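Local coordinates for protein beta-galactosidase (Geobacillus stearothermophilus, PDB 4OIF) that probably hydrolyses terminal non-reducing beta-D-galactose residues from beta-D-galactosides, as a zinc-binding member of glycosyl hydrolase family 42, at residues A[167-170]-A[171-175]; A[220-223]-A[224-228]; A[231-234]-A[235-239]; A[175-179]-A[180-184]. All blocks are in the same frame, centred on the assembly; numbering follows the deposited sequence.

All four contacts are local, made between residues close in sequence, mostly three to five apart. Interaction 1 lies on helix 166-179 and interaction 4 at its C-terminal end and the turn after it; they share Trp175. Interactions 2 and 3 lie on the long helix 218-246, which packs against it. Interaction 2 is the buried one: its aspartate–arginine pair has further polar partners, among them Lys179 and Tyr180 of interaction 4. Interaction 1 is partly buried, with a zinc-binding cysteine and aromatic packing on one side and a looser salt bridge on another. Interaction 3 relies on backbone bonds and phenylalanines facing other helices. Interaction 4 ends its helix, partly in solvent, where lysine methylenes lie on aromatic rings.

Interaction 1 of 4, residues A[167-170]-A[171-175]; sequences LCQE and AFREW. With ZN (zinc ion), chain D.
Glu170 and Arg173, three residues apart on helix 166-179, form a salt bridge in which NH1 of Arg173 lies 3.0 Å from OE2 of Glu170. The N-H points poorly at the oxygen (131°) and the carboxylate and guanidinium planes are 43° apart, so the bond is weak and mostly electrostatic. The bend of the Glu170 chain at chi2 (-52°) goes with OE2 lying beside NH1 of Arg173. The carbonyl O of Gln169 lies over one face of the guanidinium, while it accepts the backbone N-H of Arg173 at 2.9 Å; the NE of Arg173 makes a weak bond to the O of Ile206. With a leucine in place of Arg173, Glu170 would probably lose its positive mate while still facing Glu174, whose OE2 is 4.1 Å from its OE1. Glu174 has a partner of its own in Lys177.

Near the start of the helix, SG of Cys168 binds zinc at 2.2 Å, completing the site with Cys123, Cys163 and Cys165. Phe172 turns its ring toward Trp224 and Phe227 of helix 218-246, and Ala171, with only a methyl, touches Phe227 and Gln231 and lets that helix come near. Four thiolates suit a structural zinc, which probably pins this helix start to the preceding loops.

Interaction 2 of 4, residues A[220-223]-A[224-228]; sequences LNLD and WKRFV
OD1 of Asp223 is gripped by two cations: NH1 of Arg226, 3.0 Å away, and the amine of Lys179 on helix 166-179. Asp223 and Arg226 are an i to i+3 salt bridge on helix 218-246, a long helix of the TIM-barrel domain. The N-H of Arg226 NH1 comes to OD1 on its anti side, at 151° but well out of the carboxylate plane, and the oxygen lies close to the guanidinium plane although the two planar groups stand 52° apart. The other carboxylate oxygen, OD2, takes Tyr180 OH and Trp191 NE1, which probably compensates the buried charge and should hold the carboxylate's rotation; aspartate, with its short chain, suits such a site. Arg226 is likewise spread over many partners: NE reaches Glu420 and NH2 the carbonyl of Glu508, which ties the barrel to later parts of the chain.

With its CG anti to the backbone N (chi1 -176°), Leu222 sets that carbon over one face of the guanidinium, 3.3 Å from its plane and toward the rim. Trp224, on another side of the helix, hydrogen-bonds Glu162 through NE1, meets Phe172 edge-to-face and stacks with His164 near the zinc site. Val228, one turn on, sets its CG2 3.5 Å from the plane of the Trp224 ring, near the rim.

Interaction 3 of 4, residues A[231-234]-A[235-239]; sequences QTIS and FFENE
The Phe236 ring has the carbonyl O of Ile233 at its edge, near the ring plane, with CD2 3.9 Å from that oxygen. OE2 of Glu237 lies at the edge as well, and the ring meets Phe274 in a T-shaped pair. The Phe235 ring has OE1 of Glu239 at its edge and meets His122 with the planes inclined at about 40°. Carboxylates and carbonyls suit ring edges, where the C-H groups are slightly positive. Both phenylalanines carry CG anti to the backbone N (chi1 -173° for Phe235 and 162° for Phe236), which throws the rings outward from the helix. The helical backbone itself sets CB of Phe236 3.2 Å from Ile233 O.

That same oxygen accepts the backbone N-H of Glu237 at 2.9 Å, part of the ordinary alpha-helical pattern through which the two halves are joined. The methylene CG of Glu237 packs loosely on CG2 of Ile233, 4.4 Å away, and its OE2 is bound by His277. Ser234 is small enough for its OG to take NH1 of Arg130 close to the backbone.

Helix 218-246 is thus held on one side by helix 127-144, where Phe235 touches Arg130 and Thr133, and on another by the short helix 271-274, where Thr232 and Ile233 pack on Phe274. Gln231 reaches Thr125, near the zinc site.

Interaction 4 of 4, residues A[175-179]-A[180-184]; sequences WLKKK and YNHDL
The Lys179 chain is laid along the Tyr180 ring from its root to its hydroxyl. Its CB starts beside CD2 of Tyr180, and CG sits over the ring face in a CH-pi contact, 3.9 Å from the centroid. CD follows next to CE2 and CZ. CE ends 3.6 Å from the Tyr180 OH. NZ then goes on to Asp223, which also binds the tyrosine hydroxyl. A fully extended chain, CG anti to the backbone N (chi1 175°), makes this course possible. At the edge of the same ring, CD2 of Leu176 is 3.6 Å from CE2.

The helix ends here in a Schellman motif: His182 N bonds Lys177 O at 2.7 Å and Asn181 N bonds Lys178 O, from above the carbonyl plane. Asn181, the C-prime residue, has the positive phi that asparagine tolerates well, and a type I' turn runs from Tyr180 to Asp183. A serine in place of Tyr180 would probably leave the Lys179 methylenes and Leu176 without an aromatic partner and Asp223 without one of its hydrogen-bond partners.

On the outer side, Lys177 sets its CB over the centre of the His182 ring, 12° from the normal, and a water weakly joins Lys177 NZ to His182 ND1.

Interaction 1 of 4, residues A[167-170]-A[171-175]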
loop_
_atom_site.group_PDB
_atom_site.type_symbol
_atom_site.label_atom_id
_atom_site.label_comp_id
_atom_site.label_asym_id
_atom_site.label_seq_id
_atom_site.Cartn_x
_atom_site.Cartn_y
_atom_site.Cartn_z
ATOM N N LEU A 167 -20.609 -5.993 24.050
ATOM C CA LEU A 167 -20.725 -7.281 24.713
ATOM C C LEU A 167 -19.340 -7.853 24.978
ATOM O O LEU A 167 -19.007 -8.284 26.093
ATOM C CB LEU A 167 -21.541 -8.239 23.851
ATOM C CG LEU A 167 -22.993 -7.818 23.619
ATOM C CD1 LEU A 167 -23.787 -8.975 23.033
ATOM C CD2 LEU A 167 -23.616 -7.345 24.913
ATOM N N CYS A 168 -18.529 -7.831 23.927
ATOM C CA CYS A 168 -17.151 -8.275 23.993
ATOM C C CYS A 168 -16.280 -7.386 24.891
ATOM O O CYS A 168 -15.351 -7.884 25.527
ATOM C CB CYS A 168 -16.567 -8.352 22.576
ATOM S SG CYS A 168 -17.274 -9.720 21.559
ATOM N N GLN A 169 -16.564 -6.087 24.936
ATOM C CA GLN A 169 -15.814 -5.183 25.807
ATOM C C GLN A 169 -16.070 -5.572 27.251
ATOM O O GLN A 169 -15.136 -5.633 28.081
ATOM C CB GLN A 169 -16.215 -3.718 25.582
ATOM C CG GLN A 169 -15.978 -3.202 24.164
ATOM C CD GLN A 169 -14.516 -3.109 23.810
ATOM O OE1 GLN A 169 -13.666 -2.937 24.680
ATOM N NE2 GLN A 169 -14.208 -3.223 22.523
ATOM N N GLU A 170 -17.342 -5.831 27.553
ATOM C CA GLU A 170 -17.680 -6.212 28.913
ATOM C C GLU A 170 -17.060 -7.559 29.269
ATOM O O GLU A 170 -16.496 -7.718 30.359
ATOM C CB GLU A 170 -19.192 -6.227 29.121
ATOM C CG GLU A 170 -19.704 -4.949 29.790
ATOM C CD GLU A 170 -18.934 -4.606 31.077
ATOM O OE1 GLU A 170 -18.603 -5.540 31.851
ATOM O OE2 GLU A 170 -18.651 -3.407 31.315
ATOM N N ALA A 171 -17.123 -8.508 28.336
ATOM C CA ALA A 171 -16.524 -9.824 28.569
ATOM C C ALA A 171 -14.994 -9.754 28.775
ATOM O O ALA A 171 -14.431 -10.495 29.590
ATOM C CB ALA A 171 -16.869 -10.771 27.413
ATOM N N PHE A 172 -14.339 -8.865 28.031
ATOM C CA PHE A 172 -12.904 -8.609 28.172
ATOM C C PHE A 172 -12.598 -8.018 29.543
ATOM O O PHE A 172 -11.634 -8.409 30.196
ATOM C CB PHE A 172 -12.417 -7.664 27.061
ATOM C CG PHE A 172 -10.938 -7.386 27.094
ATOM C CD1 PHE A 172 -10.018 -8.429 27.194
ATOM C CD2 PHE A 172 -10.465 -6.081 26.988
ATOM C CE1 PHE A 172 -8.650 -8.172 27.210
ATOM C CE2 PHE A 172 -9.106 -5.812 26.998
ATOM C CZ PHE A 172 -8.186 -6.859 27.114
ATOM N N ARG A 173 -13.435 -7.081 29.985
ATOM C CA ARG A 173 -13.291 -6.525 31.328
ATOM C C ARG A 173 -13.429 -7.590 32.412
ATOM O O ARG A 173 -12.626 -7.622 33.350
ATOM C CB ARG A 173 -14.300 -5.417 31.558
ATOM C CG ARG A 173 -13.830 -4.093 31.028
ATOM C CD ARG A 173 -14.859 -3.005 31.230
ATOM N NE ARG A 173 -14.704 -2.008 30.187
ATOM C CZ ARG A 173 -15.588 -1.803 29.222
ATOM N NH1 ARG A 173 -16.721 -2.494 29.203
ATOM N NH2 ARG A 173 -15.349 -0.887 28.293
ATOM N N GLU A 174 -14.425 -8.465 32.285
ATOM C CA GLU A 174 -14.599 -9.529 33.276
ATOM C C GLU A 174 -13.422 -10.499 33.257
ATOM O O GLU A 174 -12.956 -10.967 34.310
ATOM C CB GLU A 174 -15.916 -10.273 33.046
ATOM C CG GLU A 174 -17.143 -9.431 33.398
ATOM C CD GLU A 174 -17.092 -8.918 34.834
ATOM O OE1 GLU A 174 -16.835 -9.750 35.741
ATOM O OE2 GLU A 174 -17.284 -7.690 35.049
ATOM N N TRP A 175 -12.927 -10.766 32.052
ATOM C CA TRP A 175 -11.750 -11.604 31.857
ATOM C C TRP A 175 -10.539 -11.010 32.575
ATOM O O TRP A 175 -9.781 -11.718 33.239
ATOM C CB TRP A 175 -11.470 -11.758 30.364
ATOM C CG TRP A 175 -10.362 -12.702 30.002
ATOM C CD1 TRP A 175 -10.478 -14.042 29.730
ATOM C CD2 TRP A 175 -8.970 -12.378 29.827
ATOM N NE1 TRP A 175 -9.248 -14.560 29.399
ATOM C CE2 TRP A 175 -8.307 -13.564 29.457
ATOM C CE3 TRP A 175 -8.222 -11.202 29.955
ATOM C CZ2 TRP A 175 -6.935 -13.609 29.218
ATOM C CZ3 TRP A 175 -6.858 -11.247 29.712
ATOM C CH2 TRP A 175 -6.227 -12.445 29.353
HETATM ZN ZN ZN D . -18.826 -9.064 20.103
#

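Interaction 2 of 4, residues A[220-223]-A[224-228]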
loop_
_atom_site.group_PDB
_atom_site.type_symbol
_atom_site.label_atom_id
_atom_site.label_comp_id
_atom_site.label_asym_id
_atom_site.label_seq_id
_atom_site.Cartn_x
_atom_site.Cartn_y
_atom_site.Cartn_z
ATOM N N LEU A 220 -1.829 -4.572 26.927
ATOM C CA LEU A 220 -3.211 -4.566 26.472
ATOM C C LEU A 220 -3.336 -5.376 25.186
ATOM O O LEU A 220 -4.241 -6.184 25.057
ATOM C CB LEU A 220 -3.719 -3.135 26.262
ATOM C CG LEU A 220 -5.047 -2.963 25.510
ATOM C CD1 LEU A 220 -6.184 -3.761 26.154
ATOM C CD2 LEU A 220 -5.436 -1.492 25.392
ATOM N N ASN A 221 -2.435 -5.165 24.234
ATOM C CA ASN A 221 -2.504 -5.906 22.974
ATOM C C ASN A 221 -2.411 -7.425 23.193
ATOM O O ASN A 221 -3.218 -8.219 22.654
ATOM C CB ASN A 221 -1.398 -5.428 22.028
ATOM C CG ASN A 221 -1.471 -3.942 21.756
ATOM O OD1 ASN A 221 -2.548 -3.360 21.746
ATOM N ND2 ASN A 221 -0.329 -3.325 21.516
ATOM N N LEU A 222 -1.437 -7.808 24.013
ATOM C CA LEU A 222 -1.182 -9.198 24.364
ATOM C C LEU A 222 -2.386 -9.820 25.079
ATOM O O LEU A 222 -2.933 -10.836 24.632
ATOM C CB LEU A 222 0.069 -9.279 25.238
ATOM C CG LEU A 222 0.603 -10.651 25.653
ATOM C CD1 LEU A 222 0.871 -11.545 24.444
ATOM C CD2 LEU A 222 1.877 -10.465 26.473
ATOM N N ASP A 223 -2.806 -9.199 26.178
ATOM C CA ASP A 223 -3.967 -9.687 26.906
ATOM C C ASP A 223 -5.214 -9.749 26.022
ATOM O O ASP A 223 -6.030 -10.648 26.189
ATOM C CB ASP A 223 -4.247 -8.831 28.148
ATOM C CG ASP A 223 -3.469 -9.301 29.366
ATOM O OD1 ASP A 223 -2.842 -10.375 29.287
ATOM O OD2 ASP A 223 -3.500 -8.613 30.406
ATOM N N TRP A 224 -5.364 -8.822 25.080
ATOM C CA TRP A 224 -6.491 -8.893 24.145
ATOM C C TRP A 224 -6.374 -10.134 23.262
ATOM O O TRP A 224 -7.349 -10.842 23.074
ATOM C CB TRP A 224 -6.606 -7.632 23.281
ATOM C CG TRP A 224 -7.693 -7.745 22.214
ATOM C CD1 TRP A 224 -7.512 -7.875 20.860
ATOM C CD2 TRP A 224 -9.107 -7.763 22.424
ATOM N NE1 TRP A 224 -8.727 -7.963 20.221
ATOM C CE2 TRP A 224 -9.721 -7.896 21.157
ATOM C CE3 TRP A 224 -9.916 -7.674 23.559
ATOM C CZ2 TRP A 224 -11.102 -7.950 20.995
ATOM C CZ3 TRP A 224 -11.292 -7.729 23.395
ATOM C CH2 TRP A 224 -11.870 -7.867 22.124
ATOM N N LYS A 225 -5.198 -10.425 22.724
ATOM C CA LYS A 225 -5.061 -11.655 21.947
ATOM C C LYS A 225 -5.383 -12.897 22.798
ATOM O O LYS A 225 -6.081 -13.819 22.334
ATOM C CB LYS A 225 -3.661 -11.746 21.342
ATOM C CG LYS A 225 -3.413 -10.699 20.259
ATOM C CD LYS A 225 -2.034 -10.834 19.625
ATOM C CE LYS A 225 -1.855 -9.865 18.460
ATOM N NZ LYS A 225 -1.349 -8.513 18.865
ATOM N N ARG A 226 -4.907 -12.912 24.040
ATOM C CA ARG A 226 -5.199 -14.021 24.946
ATOM C C ARG A 226 -6.705 -14.158 25.163
ATOM O O ARG A 226 -7.242 -15.255 25.148
ATOM C CB ARG A 226 -4.499 -13.838 26.290
ATOM C CG ARG A 226 -2.990 -13.995 26.263
ATOM C CD ARG A 226 -2.370 -13.486 27.560
ATOM N NE ARG A 226 -0.972 -13.875 27.695
ATOM C CZ ARG A 226 -0.017 -13.092 28.193
ATOM N NH1 ARG A 226 -0.300 -11.859 28.601
ATOM N NH2 ARG A 226 1.231 -13.540 28.276
ATOM N N PHE A 227 -7.385 -13.039 25.351
ATOM C CA PHE A 227 -8.819 -13.073 25.560
ATOM C C PHE A 227 -9.530 -13.552 24.315
ATOM O O PHE A 227 -10.533 -14.219 24.408
ATOM C CB PHE A 227 -9.372 -11.706 25.952
ATOM C CG PHE A 227 -10.866 -11.601 25.788
ATOM C CD1 PHE A 227 -11.716 -12.130 26.738
ATOM C CD2 PHE A 227 -11.415 -10.999 24.674
ATOM C CE1 PHE A 227 -13.092 -12.046 26.585
ATOM C CE2 PHE A 227 -12.780 -10.918 24.515
ATOM C CZ PHE A 227 -13.622 -11.436 25.474
ATOM N N VAL A 228 -9.021 -13.192 23.151
ATOM C CA VAL A 228 -9.627 -13.624 21.904
ATOM C C VAL A 228 -9.559 -15.149 21.827
ATOM O O VAL A 228 -10.568 -15.826 21.502
ATOM C CB VAL A 228 -8.929 -12.972 20.688
ATOM C CG1 VAL A 228 -9.333 -13.679 19.391
ATOM C CG2 VAL A 228 -9.251 -11.472 20.644
HETATM O O HOH W 1 -3.782 -6.976 19.603
#

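Interaction 3 of 4, residues A[231-234]-A[235-239]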
loop_
_atom_site.group_PDB
_atom_site.type_symbol
_atom_site.label_atom_id
_atom_site.label_comp_id
_atom_site.label_asym_id
_atom_site.label_seq_id
_atom_site.Cartn_x
_atom_site.Cartn_y
_atom_site.Cartn_z
ATOM N N GLN A 231 -12.012 -16.625 24.585
ATOM C CA GLN A 231 -13.404 -16.449 24.272
ATOM C C GLN A 231 -13.811 -17.332 23.091
ATOM O O GLN A 231 -14.942 -17.864 23.056
ATOM C CB GLN A 231 -13.698 -14.963 24.002
ATOM C CG GLN A 231 -15.185 -14.628 23.930
ATOM C CD GLN A 231 -15.928 -14.701 25.237
ATOM O OE1 GLN A 231 -15.685 -15.571 26.069
ATOM N NE2 GLN A 231 -16.868 -13.778 25.422
ATOM N N THR A 232 -12.877 -17.527 22.158
ATOM C CA THR A 232 -13.091 -18.479 21.064
ATOM C C THR A 232 -13.269 -19.912 21.603
ATOM O O THR A 232 -14.232 -20.609 21.251
ATOM C CB THR A 232 -11.922 -18.435 20.062
ATOM O OG1 THR A 232 -11.916 -17.167 19.411
ATOM C CG2 THR A 232 -12.052 -19.513 19.014
ATOM N N ILE A 233 -12.361 -20.330 22.486
ATOM C CA ILE A 233 -12.439 -21.656 23.093
ATOM C C ILE A 233 -13.728 -21.839 23.897
ATOM O O ILE A 233 -14.397 -22.865 23.784
ATOM C CB ILE A 233 -11.250 -21.929 24.000
ATOM C CG1 ILE A 233 -9.967 -21.946 23.177
ATOM C CG2 ILE A 233 -11.423 -23.260 24.719
ATOM C CD1 ILE A 233 -8.718 -22.320 23.997
ATOM N N SER A 234 -14.087 -20.832 24.683
ATOM C CA SER A 234 -15.360 -20.821 25.407
ATOM C C SER A 234 -16.559 -21.018 24.455
ATOM O O SER A 234 -17.492 -21.794 24.765
ATOM C CB SER A 234 -15.502 -19.514 26.197
ATOM O OG SER A 234 -16.851 -19.243 26.546
ATOM N N PHE A 235 -16.527 -20.337 23.303
ATOM C CA PHE A 235 -17.567 -20.529 22.291
ATOM C C PHE A 235 -17.603 -21.972 21.827
ATOM O O PHE A 235 -18.678 -22.561 21.657
ATOM C CB PHE A 235 -17.350 -19.613 21.088
ATOM C CG PHE A 235 -18.478 -19.641 20.083
ATOM C CD1 PHE A 235 -18.543 -20.631 19.108
ATOM C CD2 PHE A 235 -19.466 -18.660 20.099
ATOM C CE1 PHE A 235 -19.589 -20.656 18.178
ATOM C CE2 PHE A 235 -20.509 -18.672 19.168
ATOM C CZ PHE A 235 -20.569 -19.679 18.207
ATOM N N PHE A 236 -16.419 -22.530 21.600
ATOM C CA PHE A 236 -16.298 -23.924 21.188
ATOM C C PHE A 236 -16.921 -24.901 22.207
ATOM O O PHE A 236 -17.634 -25.838 21.842
ATOM C CB PHE A 236 -14.822 -24.260 20.967
ATOM C CG PHE A 236 -14.520 -25.727 20.966
ATOM C CD1 PHE A 236 -14.605 -26.465 19.793
ATOM C CD2 PHE A 236 -14.134 -26.372 22.135
ATOM C CE1 PHE A 236 -14.323 -27.828 19.782
ATOM C CE2 PHE A 236 -13.850 -27.735 22.134
ATOM C CZ PHE A 236 -13.946 -28.466 20.957
ATOM N N GLU A 237 -16.614 -24.686 23.479
ATOM C CA GLU A 237 -17.084 -25.537 24.553
ATOM C C GLU A 237 -18.592 -25.474 24.593
ATOM O O GLU A 237 -19.300 -26.504 24.716
ATOM C CB GLU A 237 -16.478 -25.092 25.887
ATOM C CG GLU A 237 -15.004 -25.436 26.029
ATOM C CD GLU A 237 -14.781 -26.941 26.200
ATOM O OE1 GLU A 237 -15.762 -27.620 26.593
ATOM O OE2 GLU A 237 -13.646 -27.441 25.954
ATOM N N ASN A 238 -19.081 -24.248 24.443
ATOM C CA ASN A 238 -20.506 -24.063 24.358
ATOM C C ASN A 238 -21.113 -24.865 23.224
ATOM O O ASN A 238 -22.161 -25.493 23.402
ATOM C CB ASN A 238 -20.872 -22.603 24.178
ATOM C CG ASN A 238 -22.357 -22.401 24.211
ATOM O OD1 ASN A 238 -22.948 -22.398 25.285
ATOM N ND2 ASN A 238 -22.977 -22.258 23.042
ATOM N N GLU A 239 -20.462 -24.824 22.062
ATOM C CA GLU A 239 -20.895 -25.620 20.910
ATOM C C GLU A 239 -20.981 -27.100 21.266
ATOM O O GLU A 239 -21.959 -27.761 20.941
ATOM C CB GLU A 239 -19.946 -25.459 19.715
ATOM C CG GLU A 239 -20.183 -24.239 18.848
ATOM C CD GLU A 239 -19.979 -24.538 17.373
ATOM O OE1 GLU A 239 -19.096 -23.922 16.742
ATOM O OE2 GLU A 239 -20.696 -25.409 16.844
#

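Interaction 4 of 4, residues A[175-179]-A[180-184]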
loop_
_atom_site.group_PDB
_atom_site.type_symbol
_atom_site.label_atom_id
_atom_site.label_comp_id
_atom_site.label_asym_id
_atom_site.label_seq_id
_atom_site.Cartn_x
_atom_site.Cartn_y
_atom_site.Cartn_z
ATOM N N TRP A 175 -12.927 -10.766 32.052
ATOM C CA TRP A 175 -11.750 -11.604 31.857
ATOM C C TRP A 175 -10.539 -11.010 32.575
ATOM O O TRP A 175 -9.781 -11.718 33.239
ATOM C CB TRP A 175 -11.470 -11.758 30.364
ATOM C CG TRP A 175 -10.362 -12.702 30.002
ATOM C CD1 TRP A 175 -10.478 -14.042 29.730
ATOM C CD2 TRP A 175 -8.970 -12.378 29.827
ATOM N NE1 TRP A 175 -9.248 -14.560 29.399
ATOM C CE2 TRP A 175 -8.307 -13.564 29.457
ATOM C CE3 TRP A 175 -8.222 -11.202 29.955
ATOM C CZ2 TRP A 175 -6.935 -13.609 29.218
ATOM C CZ3 TRP A 175 -6.858 -11.247 29.712
ATOM C CH2 TRP A 175 -6.227 -12.445 29.353
ATOM N N LEU A 176 -10.381 -9.697 32.455
ATOM C CA LEU A 176 -9.241 -9.018 33.048
ATOM C C LEU A 176 -9.369 -8.990 34.570
ATOM O O LEU A 176 -8.369 -9.115 35.287
ATOM C CB LEU A 176 -9.102 -7.597 32.479
ATOM C CG LEU A 176 -8.463 -7.455 31.084
ATOM C CD1 LEU A 176 -8.589 -6.026 30.601
ATOM C CD2 LEU A 176 -6.995 -7.885 31.065
ATOM N N LYS A 177 -10.592 -8.824 35.067
ATOM C CA LYS A 177 -10.806 -8.859 36.506
ATOM C C LYS A 177 -10.433 -10.234 37.065
ATOM O O LYS A 177 -9.757 -10.315 38.094
ATOM C CB LYS A 177 -12.250 -8.508 36.860
ATOM C CG LYS A 177 -12.597 -7.060 36.606
ATOM C CD LYS A 177 -14.045 -6.835 36.914
ATOM C CE LYS A 177 -14.471 -5.422 36.601
ATOM N NZ LYS A 177 -15.950 -5.305 36.667
ATOM N N LYS A 178 -10.858 -11.303 36.383
ATOM C CA LYS A 178 -10.448 -12.640 36.797
ATOM C C LYS A 178 -8.927 -12.780 36.770
ATOM O O LYS A 178 -8.331 -13.176 37.761
ATOM C CB LYS A 178 -11.087 -13.716 35.920
ATOM C CG LYS A 178 -12.616 -13.729 35.993
ATOM C CD LYS A 178 -13.221 -14.893 35.204
ATOM C CE LYS A 178 -14.757 -14.882 35.227
ATOM N NZ LYS A 178 -15.365 -13.947 34.230
ATOM N N LYS A 179 -8.294 -12.431 35.654
ATOM C CA LYS A 179 -6.846 -12.621 35.518
ATOM C C LYS A 179 -6.019 -11.885 36.577
ATOM O O LYS A 179 -4.972 -12.366 37.021
ATOM C CB LYS A 179 -6.370 -12.173 34.136
ATOM C CG LYS A 179 -4.854 -12.247 33.994
ATOM C CD LYS A 179 -4.383 -12.122 32.554
ATOM C CE LYS A 179 -2.879 -12.318 32.478
ATOM N NZ LYS A 179 -2.386 -12.423 31.086
ATOM N N TYR A 180 -6.484 -10.710 36.971
ATOM C CA TYR A 180 -5.687 -9.865 37.838
ATOM C C TYR A 180 -6.308 -9.749 39.223
ATOM O O TYR A 180 -5.959 -8.870 39.998
ATOM C CB TYR A 180 -5.503 -8.488 37.191
ATOM C CG TYR A 180 -4.644 -8.549 35.946
ATOM C CD1 TYR A 180 -3.265 -8.639 36.051
ATOM C CD2 TYR A 180 -5.207 -8.521 34.674
ATOM C CE1 TYR A 180 -2.468 -8.698 34.935
ATOM C CE2 TYR A 180 -4.409 -8.580 33.542
ATOM C CZ TYR A 180 -3.039 -8.669 33.686
ATOM O OH TYR A 180 -2.215 -8.738 32.592
ATOM N N ASN A 181 -7.220 -10.664 39.524
ATOM C CA ASN A 181 -7.867 -10.722 40.827
ATOM C C ASN A 181 -8.479 -9.382 41.224
ATOM O O ASN A 181 -8.309 -8.924 42.348
ATOM C CB ASN A 181 -6.874 -11.193 41.894
ATOM C CG ASN A 181 -7.550 -11.972 43.016
ATOM O OD1 ASN A 181 -8.603 -11.577 43.527
ATOM N ND2 ASN A 181 -6.958 -13.099 43.385
ATOM N N HIS A 182 -9.170 -8.756 40.274
ATOM C CA HIS A 182 -9.848 -7.478 40.489
ATOM C C HIS A 182 -8.905 -6.390 40.987
ATOM O O HIS A 182 -9.351 -5.370 41.522
ATOM C CB HIS A 182 -11.002 -7.642 41.479
ATOM C CG HIS A 182 -12.105 -8.519 40.978
ATOM N ND1 HIS A 182 -13.305 -8.016 40.519
ATOM C CD2 HIS A 182 -12.186 -9.866 40.856
ATOM C CE1 HIS A 182 -14.079 -9.017 40.141
ATOM N NE2 HIS A 182 -13.424 -10.149 40.328
ATOM N N ASP A 183 -7.607 -6.611 40.803
ATOM C CA ASP A 183 -6.592 -5.688 41.292
ATOM C C ASP A 183 -6.110 -4.762 40.172
ATOM O O ASP A 183 -5.247 -5.133 39.370
ATOM C CB ASP A 183 -5.422 -6.478 41.881
ATOM C CG ASP A 183 -4.392 -5.597 42.558
ATOM O OD1 ASP A 183 -4.484 -4.354 42.458
ATOM O OD2 ASP A 183 -3.472 -6.166 43.182
ATOM N N LEU A 184 -6.654 -3.552 40.137
ATOM C CA LEU A 184 -6.307 -2.594 39.090
ATOM C C LEU A 184 -4.847 -2.136 39.198
ATOM O O LEU A 184 -4.214 -1.847 38.187
ATOM C CB LEU A 184 -7.262 -1.406 39.144
ATOM C CG LEU A 184 -7.647 -0.668 37.866
ATOM C CD1 LEU A 184 -8.046 -1.620 36.760
ATOM C CD2 LEU A 184 -8.794 0.273 38.175
HETATM O O HOH W 2 -15.898 -6.016 40.032
#